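Local coordinates for extracellular solute-binding protein, family 1 (Bifidobacterium longum subsp. infantis, PDB 6FTH), which probably binds human milk oligosaccharides outside the cell and hands them to an ABC transporter for uptake, at residues 178-181 against 182-185. Numbering follows the deposited sequence.
Sequences NVLK and AFKT
Ala-182 N bonds to Asn-178 O at 3.1 Å, a regular i to i+4 step in the last turns of the alpha-helix 173-185, which packs on the outside of one lobe of this solute-binding protein, far from the centre of the chain. The methyl of Ala-182 faces inward, against Leu-165 and Leu-167. Phe-183 carries the main side-chain contact. Its N reaches Val-179 O at 2.9 Å, and its side chain runs alongside that of Val-179. With CG anti to its own carbonyl carbon (chi1 -71°), the ring swings back along the helix, and one face comes to lie under Val-179 CG1. Val-179 CG1 makes a CH-pi contact with the Phe-183 ring, 3.8 Å from its centroid and displaced toward the rim. The nearest ring atom to Val-179 CG1 is Phe-183 CZ, at 3.5 Å. From the neighbouring position, Leu-180 CD2 meets the ring obliquely at Phe-183 CD2. Trp-161 packs edge-to-face with the same ring, and Leu-162, Leu-165 and Pro-198 also touch it, joining this helix to helix 159-165 and strand 197-199. With an alanine here instead of Phe-183, Val-179 CG1 and Trp-161 would probably lose their aromatic partner, and a gap would open between this helix and helix 159-165. At Lys-184, N bonds to Leu-180 O, while the side chain reaches out and NZ hydrogen-bonds to Gly-265 O. The helix finishes at Thr-185, whose phi of -110° departs from the helical values before it. Here Lys-181 O accepts two bonds: Thr-185 N and Thr-185 OG1 approach from opposite faces of the carbonyl plane. The hydroxyl gets there because chi1 (59°) sets it between the backbone N and the carbonyl carbon, bringing Thr-185 OG1 to 3.1 Å from Lys-181 O.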
ATOM      1  N   ASN A 178     -14.597  -0.401  26.535  1.00 13.72           N
ATOM      2  CA  ASN A 178     -15.787  -1.036  27.106  1.00 15.73           C
ATOM      3  C   ASN A 178     -16.307  -2.144  26.203  1.00 16.59           C
ATOM      4  O   ASN A 178     -16.666  -3.233  26.681  1.00 15.99           O
ATOM      5  CB  ASN A 178     -16.860   0.016  27.351  1.00 17.23           C
ATOM      6  CG  ASN A 178     -18.130  -0.568  27.934  1.00 29.72           C
ATOM      7  OD1 ASN A 178     -18.140  -1.049  29.074  1.00 34.18           O
ATOM      8  ND2 ASN A 178     -19.219  -0.516  27.161  1.00 28.69           N
ATOM      9  N   VAL A 179     -16.360  -1.892  24.890  1.00 14.56           N
ATOM     10  CA  VAL A 179     -16.779  -2.922  23.940  1.00 13.78           C
ATOM     11  C   VAL A 179     -15.865  -4.138  24.011  1.00 14.81           C
ATOM     12  O   VAL A 179     -16.325  -5.295  23.995  1.00 15.68           O
ATOM     13  CB  VAL A 179     -16.807  -2.329  22.514  1.00 14.38           C
ATOM     14  CG1 VAL A 179     -16.851  -3.425  21.474  1.00 17.07           C
ATOM     15  CG2 VAL A 179     -17.959  -1.351  22.369  1.00 16.03           C
ATOM     16  N   LEU A 180     -14.551  -3.909  24.077  1.00 15.00           N
ATOM     17  CA  LEU A 180     -13.623  -5.025  24.077  1.00 12.27           C
ATOM     18  C   LEU A 180     -13.770  -5.863  25.340  1.00 13.82           C
ATOM     19  O   LEU A 180     -13.656  -7.088  25.277  1.00 14.96           O
ATOM     20  CB  LEU A 180     -12.192  -4.509  23.941  1.00 13.95           C
ATOM     21  CG  LEU A 180     -11.849  -3.806  22.611  1.00 14.15           C
ATOM     22  CD1 LEU A 180     -10.438  -3.341  22.666  1.00 15.51           C
ATOM     23  CD2 LEU A 180     -12.053  -4.724  21.423  1.00 13.32           C
ATOM     24  N   LYS A 181     -14.013  -5.224  26.496  1.00 14.62           N
ATOM     25  CA  LYS A 181     -14.256  -5.981  27.726  1.00 13.87           C
ATOM     26  C   LYS A 181     -15.487  -6.862  27.592  1.00 16.87           C
ATOM     27  O   LYS A 181     -15.503  -8.001  28.077  1.00 17.03           O
ATOM     28  CB  LYS A 181     -14.412  -5.035  28.914  1.00 14.84           C
ATOM     29  CG  LYS A 181     -13.103  -4.338  29.317  1.00 16.47           C
ATOM     30  CD  LYS A 181     -13.248  -3.328  30.440  1.00 19.60           C
ATOM     31  CE  LYS A 181     -11.876  -2.736  30.812  1.00 22.10           C
ATOM     32  NZ  LYS A 181     -12.006  -1.585  31.783  1.00 30.32           N
ATOM     33  N   ALA A 182     -16.538  -6.343  26.969  1.00 14.57           N
ATOM     34  CA  ALA A 182     -17.737  -7.139  26.736  1.00 15.37           C
ATOM     35  C   ALA A 182     -17.449  -8.314  25.820  1.00 17.23           C
ATOM     36  O   ALA A 182     -17.902  -9.443  26.072  1.00 16.34           O
ATOM     37  CB  ALA A 182     -18.814  -6.244  26.136  1.00 16.84           C
ATOM     38  N   PHE A 183     -16.688  -8.086  24.751  1.00 14.85           N
ATOM     39  CA  PHE A 183     -16.287  -9.180  23.874  1.00 14.79           C
ATOM     40  C   PHE A 183     -15.516 -10.229  24.650  1.00 18.05           C
ATOM     41  O   PHE A 183     -15.669 -11.436  24.408  1.00 17.05           O
ATOM     42  CB  PHE A 183     -15.407  -8.658  22.725  1.00 14.46           C
ATOM     43  CG  PHE A 183     -16.137  -7.837  21.667  1.00 15.74           C
ATOM     44  CD1 PHE A 183     -17.519  -7.685  21.642  1.00 16.61           C
ATOM     45  CD2 PHE A 183     -15.396  -7.231  20.670  1.00 14.93           C
ATOM     46  CE1 PHE A 183     -18.126  -6.938  20.627  1.00 15.81           C
ATOM     47  CE2 PHE A 183     -15.981  -6.499  19.672  1.00 13.66           C
ATOM     48  CZ  PHE A 183     -17.344  -6.339  19.643  1.00 15.78           C
ATOM     49  N   LYS A 184     -14.680  -9.792  25.593  1.00 16.70           N
ATOM     50  CA  LYS A 184     -13.835 -10.732  26.305  1.00 18.13           C
ATOM     51  C   LYS A 184     -14.669 -11.638  27.197  1.00 18.31           C
ATOM     52  O   LYS A 184     -14.411 -12.842  27.264  1.00 21.65           O
ATOM     53  CB  LYS A 184     -12.779  -9.985  27.119  1.00 17.15           C
ATOM     54  CG  LYS A 184     -11.802 -10.934  27.816  1.00 18.76           C
ATOM     55  CD  LYS A 184     -10.746 -10.236  28.616  1.00 27.68           C
ATOM     56  CE  LYS A 184      -9.708 -11.240  29.186  1.00 31.54           C
ATOM     57  NZ  LYS A 184      -9.030 -12.125  28.159  1.00 32.19           N
ATOM     58  N   THR A 185     -15.700 -11.096  27.850  1.00 17.16           N
ATOM     59  CA  THR A 185     -16.334 -11.814  28.954  1.00 19.08           C
ATOM     60  C   THR A 185     -17.732 -12.329  28.663  1.00 22.93           C
ATOM     61  O   THR A 185     -18.221 -13.171  29.421  1.00 21.11           O
ATOM     62  CB  THR A 185     -16.423 -10.932  30.205  1.00 18.90           C
ATOM     63  OG1 THR A 185     -17.177  -9.747  29.937  1.00 22.32           O
ATOM     64  CG2 THR A 185     -15.024 -10.545  30.676  1.00 23.52           C
TER